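Local coordinates for protein BspA (BspA_V) (Streptococcus agalactiae serotype III, PDB 5DZ8) that forms the variable domain of a cell-wall-anchored antigen I/II-type adhesin that probably mediates attachment to host surfaces, at residues L78-Y83 with A120-K125; S34-H39 with K52-V57; I96-L101 with F147-D152. All coordinates share one frame; numbering follows the deposited sequence.

Contact 1 of 3, residues L78-Y83 with A120-K125; sequences LYKYEY and AETLNK
The carbonyl oxygen of Tyr79 is gripped by two consecutive backbone amides of the neighbouring strand, Leu123 N at 2.8 Å and, more loosely, Asn124 N at 3.3 Å. This happens at a G1 beta bulge, where Asn124 and Lys125 together face Leu78 in the antiparallel ladder joining strands 69-85 and 119-135. Asn124 takes a left-handed backbone conformation (phi 48°, psi 46°), which asparagine tolerates better than most non-glycine residues. Beyond the bulge Tyr81 and Glu121 form a regular hydrogen-bonded pair.

On one face Lys80 and Thr122 lie side by side and point the same way. The lysine chain is extended as far as CE and then bends, chi4 being -48°, which brings NZ within 2.8 Å of Thr122 OG1. A water accepts a bond from Lys80 NZ and donates one to Asn124 OD1, so NZ holds Thr122 directly and Asn124 through the water.

On the face of Leu78 and Tyr81, Leu123 packs on both and on Phe109 of the second sheet. Leucine suits position 123 because its two methyls diverge: Leu123 CD1 sits by Tyr81 CB, while Leu123 CD2 touches Leu78 CB at 3.8 Å. The Tyr81 ring stacks on Phe98, and the Glu121 carboxylate finds its salt bridge with Lys111. Back on the face of Lys80, Glu82 lays its methylene CG on Ala120 CB, 3.6 Å away.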
loop_
_atom_site.group_PDB
_atom_site.type_symbol
_atom_site.label_atom_id
_atom_site.label_comp_id
_atom_site.label_asym_id
_atom_site.label_seq_id
_atom_site.Cartn_x
_atom_site.Cartn_y
_atom_site.Cartn_z
ATOM N N LEU A 78 20.819 -9.890 -8.330
ATOM C CA LEU A 78 19.657 -10.668 -7.949
ATOM C C LEU A 78 19.256 -11.647 -9.067
ATOM O O LEU A 78 19.067 -11.233 -10.202
ATOM C CB LEU A 78 18.478 -9.776 -7.609
ATOM C CG LEU A 78 18.541 -8.831 -6.385
ATOM C CD1 LEU A 78 18.978 -9.493 -5.073
ATOM C CD2 LEU A 78 19.429 -7.646 -6.670
ATOM N N TYR A 79 19.071 -12.912 -8.702
ATOM C CA TYR A 79 18.700 -13.960 -9.631
ATOM C C TYR A 79 17.201 -14.150 -9.641
ATOM O O TYR A 79 16.543 -13.798 -10.614
ATOM C CB TYR A 79 19.386 -15.279 -9.277
ATOM C CG TYR A 79 20.914 -15.301 -9.366
ATOM C CD1 TYR A 79 21.621 -14.485 -10.233
ATOM C CD2 TYR A 79 21.642 -16.227 -8.615
ATOM C CE1 TYR A 79 23.006 -14.533 -10.287
ATOM C CE2 TYR A 79 23.021 -16.305 -8.687
ATOM C CZ TYR A 79 23.699 -15.452 -9.509
ATOM O OH TYR A 79 25.047 -15.566 -9.541
ATOM N N LYS A 80 16.636 -14.671 -8.559
ATOM C CA LYS A 80 15.235 -15.049 -8.585
ATOM C C LYS A 80 14.494 -14.655 -7.330
ATOM O O LYS A 80 15.054 -14.624 -6.246
ATOM C CB LYS A 80 15.101 -16.561 -8.782
ATOM C CG LYS A 80 15.488 -17.023 -10.173
ATOM C CD LYS A 80 15.115 -18.491 -10.449
ATOM C CE LYS A 80 15.770 -19.040 -11.726
ATOM N NZ LYS A 80 15.606 -18.112 -12.916
ATOM N N TYR A 81 13.212 -14.408 -7.502
ATOM C CA TYR A 81 12.275 -14.395 -6.421
ATOM C C TYR A 81 11.205 -15.446 -6.626
ATOM O O TYR A 81 10.436 -15.367 -7.582
ATOM C CB TYR A 81 11.623 -13.026 -6.248
ATOM C CG TYR A 81 10.660 -12.985 -5.066
ATOM C CD1 TYR A 81 11.133 -13.075 -3.758
ATOM C CD2 TYR A 81 9.279 -12.914 -5.264
ATOM C CE1 TYR A 81 10.259 -13.077 -2.673
ATOM C CE2 TYR A 81 8.393 -12.923 -4.186
ATOM C CZ TYR A 81 8.883 -12.995 -2.904
ATOM O OH TYR A 81 8.013 -12.999 -1.845
ATOM N N GLU A 82 11.145 -16.371 -5.676
ATOM C CA GLU A 82 10.202 -17.436 -5.668
ATOM C C GLU A 82 9.298 -17.419 -4.428
ATOM O O GLU A 82 9.749 -17.059 -3.310
ATOM C CB GLU A 82 10.936 -18.777 -5.673
ATOM C CG GLU A 82 11.752 -19.036 -6.926
ATOM C CD GLU A 82 12.860 -20.060 -6.721
ATOM O OE1 GLU A 82 12.679 -20.993 -5.910
ATOM O OE2 GLU A 82 13.926 -19.949 -7.375
ATOM N N TYR A 83 8.046 -17.856 -4.654
ATOM C CA TYR A 83 7.056 -17.941 -3.662
ATOM C C TYR A 83 6.320 -19.231 -3.792
ATOM O O TYR A 83 5.760 -19.506 -4.836
ATOM C CB TYR A 83 6.092 -16.759 -3.741
ATOM C CG TYR A 83 5.024 -16.816 -2.646
ATOM C CD1 TYR A 83 5.288 -16.418 -1.339
ATOM C CD2 TYR A 83 3.775 -17.334 -2.908
ATOM C CE1 TYR A 83 4.300 -16.475 -0.360
ATOM C CE2 TYR A 83 2.788 -17.429 -1.922
ATOM C CZ TYR A 83 3.038 -16.983 -0.664
ATOM O OH TYR A 83 2.027 -17.073 0.276
ATOM N N ALA A 120 7.620 -18.347 -9.711
ATOM C CA ALA A 120 9.007 -17.926 -9.729
ATOM C C ALA A 120 9.229 -16.856 -10.775
ATOM O O ALA A 120 8.868 -17.030 -11.925
ATOM C CB ALA A 120 9.911 -19.115 -9.998
ATOM N N GLU A 121 9.831 -15.759 -10.370
ATOM C CA GLU A 121 10.159 -14.686 -11.267
ATOM C C GLU A 121 11.662 -14.577 -11.346
ATOM O O GLU A 121 12.367 -14.631 -10.322
ATOM C CB GLU A 121 9.690 -13.362 -10.680
ATOM C CG GLU A 121 8.210 -13.288 -10.374
ATOM C CD GLU A 121 7.343 -13.396 -11.627
ATOM O OE1 GLU A 121 7.823 -13.021 -12.705
ATOM O OE2 GLU A 121 6.185 -13.863 -11.532
ATOM N N THR A 122 12.127 -14.347 -12.546
ATOM C CA THR A 122 13.504 -14.159 -12.847
ATOM C C THR A 122 13.817 -12.686 -12.958
ATOM O O THR A 122 13.235 -11.990 -13.745
ATOM C CB THR A 122 13.878 -14.840 -14.186
ATOM O OG1 THR A 122 13.754 -16.250 -14.019
ATOM C CG2 THR A 122 15.316 -14.537 -14.558
ATOM N N LEU A 123 14.810 -12.243 -12.218
ATOM C CA LEU A 123 15.234 -10.859 -12.266
ATOM C C LEU A 123 16.502 -10.733 -13.095
ATOM O O LEU A 123 16.543 -9.983 -14.037
ATOM C CB LEU A 123 15.521 -10.365 -10.843
ATOM C CG LEU A 123 14.341 -9.996 -9.940
ATOM C CD1 LEU A 123 13.604 -11.188 -9.468
ATOM C CD2 LEU A 123 14.853 -9.279 -8.719
ATOM N N ASN A 124 17.556 -11.460 -12.702
ATOM C CA ASN A 124 18.885 -11.327 -13.282
ATOM C C ASN A 124 19.357 -9.890 -13.398
ATOM O O ASN A 124 19.871 -9.499 -14.406
ATOM C CB ASN A 124 18.966 -12.080 -14.613
ATOM C CG ASN A 124 18.838 -13.572 -14.441
ATOM O OD1 ASN A 124 19.069 -14.129 -13.359
ATOM N ND2 ASN A 124 18.456 -14.244 -15.512
ATOM N N LYS A 125 19.186 -9.120 -12.333
ATOM C CA LYS A 125 19.602 -7.717 -12.270
ATOM C C LYS A 125 20.826 -7.509 -11.419
ATOM O O LYS A 125 20.852 -7.964 -10.277
ATOM C CB LYS A 125 18.444 -6.853 -11.832
ATOM C CG LYS A 125 17.468 -6.657 -13.003
ATOM C CD LYS A 125 16.135 -6.121 -12.529
ATOM C CE LYS A 125 15.490 -5.128 -13.494
ATOM N NZ LYS A 125 14.600 -5.827 -14.427
HETATM O O HOH W 1 18.523 -16.778 -12.723
#

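Contact 2 of 3, residues S34-H39 with K52-V57; sequences SFEFNH and KLTGKV
Lys52 reaches across to Glu36 and Asn38, and each carbon of its chain has a neighbour there. CB and CG run beside Asn38, CG lying 3.7 Å from Asn38 OD1. CD passes Glu36 CD at 4.0 Å. Bends at the last two torsions then carry CE round and deliver NZ to Glu36 OE2, 2.8 Å away, in a salt bridge; a weak second bond runs from NZ to Asn38 OD1 at 3.3 Å. The ammonium meets OE2 from above the carboxylate plane, 70° out of it, whereas Asn38 ND2 meets the anti lone pair of the same oxygen at 2.8 Å. Two donors thus hold one carboxylate oxygen, and a long flexible lysine can reach the acid and, weakly, the amide oxygen.

The face of Phe35, Phe37 and Leu53 is apolar. Phe35 has CG in the crowded position between its backbone N and carbonyl carbon (chi1 70°), and its ring lies on the backbone of Gly55. Gly55 CA stands 3.8 Å from the ring centroid, over the face, in a CH-pi contact. Glycine suits position 55 because, having no side chain, it leaves that side of the backbone to the ring. Further out, Phe35 CE2 touches Val57 CG2 at 4.1 Å, and Val57 also packs on Tyr165 of the second subunit. Regular hydrogen-bonded pairs, Phe35 with Gly55 and Phe37 with Leu53, make this the ladder of an antiparallel beta hairpin, strands 34-42 and 47-63.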
loop_
_atom_site.group_PDB
_atom_site.type_symbol
_atom_site.label_atom_id
_atom_site.label_comp_id
_atom_site.label_asym_id
_atom_site.label_seq_id
_atom_site.Cartn_x
_atom_site.Cartn_y
_atom_site.Cartn_z
ATOM N N SER A 34 27.483 -15.852 -2.913
ATOM C CA SER A 34 26.178 -16.427 -3.154
ATOM C C SER A 34 25.324 -16.302 -1.931
ATOM O O SER A 34 25.810 -16.499 -0.779
ATOM C CB SER A 34 26.299 -17.911 -3.512
ATOM O OG SER A 34 26.888 -18.017 -4.761
ATOM N N PHE A 35 24.057 -15.980 -2.150
ATOM C CA PHE A 35 23.160 -15.895 -1.032
ATOM C C PHE A 35 21.751 -16.251 -1.363
ATOM O O PHE A 35 21.321 -16.182 -2.501
ATOM C CB PHE A 35 23.205 -14.494 -0.389
ATOM C CG PHE A 35 22.586 -13.397 -1.236
ATOM C CD1 PHE A 35 21.225 -13.200 -1.251
ATOM C CD2 PHE A 35 23.392 -12.566 -2.060
ATOM C CE1 PHE A 35 20.663 -12.180 -2.034
ATOM C CE2 PHE A 35 22.834 -11.547 -2.826
ATOM C CZ PHE A 35 21.472 -11.349 -2.827
ATOM N N GLU A 36 21.015 -16.485 -0.301
ATOM C CA GLU A 36 19.638 -16.818 -0.355
ATOM C C GLU A 36 18.954 -16.420 0.966
ATOM O O GLU A 36 19.279 -16.944 2.046
ATOM C CB GLU A 36 19.549 -18.316 -0.574
ATOM C CG GLU A 36 18.182 -18.888 -0.378
ATOM C CD GLU A 36 18.161 -20.392 -0.487
ATOM O OE1 GLU A 36 18.954 -20.945 -1.298
ATOM O OE2 GLU A 36 17.338 -21.009 0.254
ATOM N N PHE A 37 18.025 -15.481 0.841
ATOM C CA PHE A 37 17.047 -15.151 1.888
ATOM C C PHE A 37 15.776 -15.980 1.799
ATOM O O PHE A 37 15.199 -16.075 0.754
ATOM C CB PHE A 37 16.624 -13.686 1.754
ATOM C CG PHE A 37 17.700 -12.726 2.137
ATOM C CD1 PHE A 37 17.998 -12.512 3.474
ATOM C CD2 PHE A 37 18.443 -12.077 1.178
ATOM C CE1 PHE A 37 18.997 -11.638 3.828
ATOM C CE2 PHE A 37 19.424 -11.160 1.535
ATOM C CZ PHE A 37 19.687 -10.932 2.857
ATOM N N ASN A 38 15.318 -16.510 2.917
ATOM C CA ASN A 38 14.023 -17.226 3.002
ATOM C C ASN A 38 13.121 -16.476 3.950
ATOM O O ASN A 38 13.558 -16.102 4.979
ATOM C CB ASN A 38 14.304 -18.643 3.504
ATOM C CG ASN A 38 14.892 -19.517 2.402
ATOM O OD1 ASN A 38 14.185 -19.895 1.475
ATOM N ND2 ASN A 38 16.188 -19.790 2.457
ATOM N N HIS A 39 11.884 -16.216 3.602
ATOM C CA HIS A 39 10.925 -15.652 4.550
ATOM C C HIS A 39 9.572 -16.411 4.613
ATOM O O HIS A 39 9.022 -16.849 3.593
ATOM C CB HIS A 39 10.719 -14.165 4.282
ATOM C CG HIS A 39 9.838 -13.837 3.107
ATOM N ND1 HIS A 39 10.342 -13.427 1.887
ATOM C CD2 HIS A 39 8.486 -13.790 2.983
ATOM C CE1 HIS A 39 9.347 -13.145 1.067
ATOM N NE2 HIS A 39 8.211 -13.365 1.703
ATOM N N LYS A 52 11.532 -16.695 -1.283
ATOM C CA LYS A 52 12.934 -16.946 -1.410
ATOM C C LYS A 52 13.495 -15.967 -2.441
ATOM O O LYS A 52 13.019 -15.917 -3.573
ATOM C CB LYS A 52 13.196 -18.359 -1.895
ATOM C CG LYS A 52 14.676 -18.714 -1.978
ATOM C CD LYS A 52 15.013 -19.845 -2.942
ATOM C CE LYS A 52 14.400 -21.139 -2.507
ATOM N NZ LYS A 52 15.036 -21.577 -1.247
ATOM N N LEU A 53 14.476 -15.177 -2.018
ATOM C CA LEU A 53 15.224 -14.298 -2.904
ATOM C C LEU A 53 16.669 -14.807 -2.975
ATOM O O LEU A 53 17.332 -14.881 -1.935
ATOM C CB LEU A 53 15.246 -12.883 -2.337
ATOM C CG LEU A 53 15.884 -11.788 -3.210
ATOM C CD1 LEU A 53 15.066 -11.505 -4.465
ATOM C CD2 LEU A 53 16.000 -10.507 -2.393
ATOM N N THR A 54 17.128 -15.122 -4.186
ATOM C CA THR A 54 18.474 -15.597 -4.454
ATOM C C THR A 54 19.260 -14.548 -5.196
ATOM O O THR A 54 18.719 -13.766 -5.946
ATOM C CB THR A 54 18.449 -16.842 -5.351
ATOM O OG1 THR A 54 17.594 -16.577 -6.469
ATOM C CG2 THR A 54 17.861 -18.020 -4.568
ATOM N N GLY A 55 20.556 -14.560 -4.977
ATOM C CA GLY A 55 21.429 -13.600 -5.584
ATOM C C GLY A 55 22.905 -13.870 -5.326
ATOM O O GLY A 55 23.252 -14.868 -4.788
ATOM N N LYS A 56 23.757 -12.930 -5.684
ATOM C CA LYS A 56 25.179 -13.071 -5.476
ATOM C C LYS A 56 25.835 -11.728 -5.392
ATOM O O LYS A 56 25.635 -10.895 -6.267
ATOM C CB LYS A 56 25.806 -13.795 -6.617
ATOM C CG LYS A 56 27.235 -14.211 -6.314
ATOM C CD LYS A 56 27.771 -14.964 -7.488
ATOM C CE LYS A 56 29.225 -15.365 -7.264
ATOM N NZ LYS A 56 30.049 -14.167 -7.058
ATOM N N VAL A 57 26.626 -11.527 -4.340
ATOM C CA VAL A 57 27.474 -10.350 -4.224
ATOM C C VAL A 57 28.753 -10.661 -4.950
ATOM O O VAL A 57 29.359 -11.724 -4.721
ATOM C CB VAL A 57 27.761 -9.976 -2.764
ATOM C CG1 VAL A 57 28.574 -8.691 -2.673
ATOM C CG2 VAL A 57 26.441 -9.772 -2.028
#

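Contact 3 of 3, residues I96-L101 with F147-D152; sequences IVFRVL and FKIHDD
Ile96 lies at the start of the segment, its CA 3.2 Å from Asp152 O in a CA-H...O contact while its CG2 runs beside Asp151 OD1. Val97 pairs with Asp152 through both backbone bonds, and its CG1 covers one face of the Arg99 guanidinium, a branched side chain giving a charged neighbour an apolar lid.

Phe98 turns to the opposite face of the sheet, with CG anti to the backbone N (chi1 -173°). Its ring meets Asp151 OD1 at the edge, 3.8 Å from CD1, and CE1 lies 3.6 Å from Ile149 CG2. Arg99 then sends out a chain extended from CG to NE on the face of Val97 and His150. Its NH1 makes a weak bond to His150 ND1 at 3.3 Å and a long salt bridge to Asp152 OD2 at 3.6 Å, the latter at the guanidinium edge; the guanidinium and imidazole planes stand 75° apart. Arginine suits this spot because its several N-H groups can divide their work, and NE makes a salt bridge with Glu110. Val100 returns to the face of Phe98 and Ile149, where CG1 meets Phe147 CD1 at 4.0 Å. Leu101 ends the segment by setting its CD1 over the centre of the His150 ring, 3.5 Å from the centroid and 11° off the normal, a CH-pi contact.

Strand 94-101 is the middle of a three-stranded antiparallel sheet, flanked by 107-113 and 144-167. Strand 34-42 packs on it through Phe35 on Phe147 and through His39 and Met41 on Asp151. Residues 147-150 also pair with a strand of the second subunit, which carries the sheet across the interface; there Asp152 bonds His158 of that subunit.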
loop_
_atom_site.group_PDB
_atom_site.type_symbol
_atom_site.label_atom_id
_atom_site.label_comp_id
_atom_site.label_asym_id
_atom_site.label_seq_id
_atom_site.Cartn_x
_atom_site.Cartn_y
_atom_site.Cartn_z
ATOM N N ILE A 96 -0.393 -8.935 -1.196
ATOM C CA ILE A 96 1.002 -8.828 -0.856
ATOM C C ILE A 96 1.701 -8.108 -1.977
ATOM O O ILE A 96 1.390 -8.305 -3.136
ATOM C CB ILE A 96 1.593 -10.218 -0.663
ATOM C CG1 ILE A 96 0.805 -10.945 0.429
ATOM C CG2 ILE A 96 3.067 -10.129 -0.277
ATOM C CD1 ILE A 96 0.807 -12.454 0.295
ATOM N N VAL A 97 2.623 -7.242 -1.626
ATOM C CA VAL A 97 3.502 -6.635 -2.604
ATOM C C VAL A 97 4.948 -6.838 -2.157
ATOM O O VAL A 97 5.307 -6.468 -1.063
ATOM C CB VAL A 97 3.221 -5.135 -2.786
ATOM C CG1 VAL A 97 4.083 -4.586 -3.927
ATOM C CG2 VAL A 97 1.748 -4.912 -3.102
ATOM N N PHE A 98 5.761 -7.406 -3.028
ATOM C CA PHE A 98 7.161 -7.576 -2.785
ATOM C C PHE A 98 7.906 -6.681 -3.751
ATOM O O PHE A 98 7.612 -6.692 -4.963
ATOM C CB PHE A 98 7.575 -9.043 -2.968
ATOM C CG PHE A 98 9.007 -9.304 -2.572
ATOM C CD1 PHE A 98 9.342 -9.564 -1.250
ATOM C CD2 PHE A 98 10.006 -9.235 -3.499
ATOM C CE1 PHE A 98 10.658 -9.784 -0.874
ATOM C CE2 PHE A 98 11.321 -9.438 -3.141
ATOM C CZ PHE A 98 11.657 -9.703 -1.817
ATOM N N ARG A 99 8.853 -5.898 -3.218
ATOM C CA ARG A 99 9.678 -5.033 -4.043
ATOM C C ARG A 99 11.139 -5.134 -3.659
ATOM O O ARG A 99 11.474 -5.280 -2.510
ATOM C CB ARG A 99 9.341 -3.554 -3.949
ATOM C CG ARG A 99 7.934 -3.132 -4.278
ATOM C CD ARG A 99 7.871 -1.595 -4.434
ATOM N NE ARG A 99 6.473 -1.167 -4.411
ATOM C CZ ARG A 99 5.704 -1.113 -3.324
ATOM N NH1 ARG A 99 6.172 -1.422 -2.126
ATOM N NH2 ARG A 99 4.436 -0.760 -3.429
ATOM N N VAL A 100 11.983 -4.957 -4.652
ATOM C CA VAL A 100 13.399 -4.758 -4.457
ATOM C C VAL A 100 13.730 -3.419 -5.061
ATOM O O VAL A 100 13.246 -3.052 -6.133
ATOM C CB VAL A 100 14.230 -5.867 -5.167
ATOM C CG1 VAL A 100 15.690 -5.663 -4.971
ATOM C CG2 VAL A 100 13.795 -7.228 -4.680
ATOM N N LEU A 101 14.547 -2.671 -4.345
ATOM C CA LEU A 101 14.976 -1.368 -4.815
ATOM C C LEU A 101 16.449 -1.222 -4.606
ATOM O O LEU A 101 17.033 -1.904 -3.779
ATOM C CB LEU A 101 14.254 -0.232 -4.063
ATOM C CG LEU A 101 12.756 -0.313 -3.831
ATOM C CD1 LEU A 101 12.466 -1.138 -2.600
ATOM C CD2 LEU A 101 12.164 1.063 -3.611
ATOM N N PHE A 147 20.976 -3.184 -1.177
ATOM C CA PHE A 147 19.682 -2.934 -1.808
ATOM C C PHE A 147 18.621 -2.863 -0.769
ATOM O O PHE A 147 18.916 -3.079 0.395
ATOM C CB PHE A 147 19.353 -3.972 -2.905
ATOM C CG PHE A 147 19.326 -5.422 -2.441
ATOM C CD1 PHE A 147 18.196 -5.970 -1.912
ATOM C CD2 PHE A 147 20.405 -6.237 -2.625
ATOM C CE1 PHE A 147 18.160 -7.292 -1.544
ATOM C CE2 PHE A 147 20.402 -7.558 -2.244
ATOM C CZ PHE A 147 19.290 -8.082 -1.669
ATOM N N LYS A 148 17.388 -2.515 -1.166
ATOM C CA LYS A 148 16.282 -2.437 -0.211
ATOM C C LYS A 148 15.250 -3.411 -0.592
ATOM O O LYS A 148 15.195 -3.764 -1.732
ATOM C CB LYS A 148 15.629 -1.064 -0.193
ATOM C CG LYS A 148 16.516 0.052 0.281
ATOM C CD LYS A 148 15.693 1.310 0.506
ATOM C CE LYS A 148 16.529 2.566 0.430
ATOM N NZ LYS A 148 17.327 2.726 1.655
ATOM N N ILE A 149 14.406 -3.770 0.377
ATOM C CA ILE A 149 13.319 -4.734 0.218
ATOM C C ILE A 149 12.039 -4.244 0.874
ATOM O O ILE A 149 12.089 -3.716 1.994
ATOM C CB ILE A 149 13.635 -6.074 0.886
ATOM C CG1 ILE A 149 14.868 -6.717 0.264
ATOM C CG2 ILE A 149 12.495 -7.059 0.674
ATOM C CD1 ILE A 149 15.580 -7.671 1.216
ATOM N N HIS A 150 10.911 -4.422 0.174
ATOM C CA HIS A 150 9.572 -4.138 0.696
ATOM C C HIS A 150 8.742 -5.417 0.641
ATOM O O HIS A 150 8.641 -6.083 -0.372
ATOM C CB HIS A 150 8.818 -3.028 -0.067
ATOM C CG HIS A 150 9.494 -1.694 -0.066
ATOM N ND1 HIS A 150 9.120 -0.667 -0.916
ATOM C CD2 HIS A 150 10.534 -1.214 0.659
ATOM C CE1 HIS A 150 9.899 0.383 -0.710
ATOM N NE2 HIS A 150 10.756 0.084 0.250
ATOM N N ASP A 151 8.137 -5.767 1.749
ATOM C CA ASP A 151 7.283 -6.919 1.771
ATOM C C ASP A 151 6.048 -6.528 2.553
ATOM O O ASP A 151 6.026 -6.637 3.783
ATOM C CB ASP A 151 8.022 -8.079 2.410
ATOM C CG ASP A 151 7.222 -9.352 2.394
ATOM O OD1 ASP A 151 6.563 -9.674 1.338
ATOM O OD2 ASP A 151 7.289 -10.031 3.447
ATOM N N ASP A 152 5.042 -6.064 1.812
ATOM C CA ASP A 152 3.931 -5.314 2.357
ATOM C C ASP A 152 2.613 -6.074 2.209
ATOM O O ASP A 152 2.410 -6.811 1.230
ATOM C CB ASP A 152 3.896 -3.956 1.638
ATOM C CG ASP A 152 5.128 -3.102 1.978
ATOM O OD1 ASP A 152 5.907 -3.529 2.873
ATOM O OD2 ASP A 152 5.350 -2.021 1.372
#

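How the contacts relate
From the N terminus, contact 2 comes first: residues 34-39 pair with 52-57 and close a short hairpin within the six-stranded sheet. The chain then runs on into strand 69-85, beside 47-63, and contact 1 adds strand 119-135 at the edge of that sheet within this chain. Contact 3 begins inside the loop that contact 1 closes and ends beyond it, so these two cross, while contact 2 precedes both in series. Contact 3 belongs to the smaller sheet. The two sheets pack together where Phe147 meets Phe35, Leu53 and Leu78, and where Phe98 meets Tyr81, linking all three contacts through a shared aromatic and aliphatic layer.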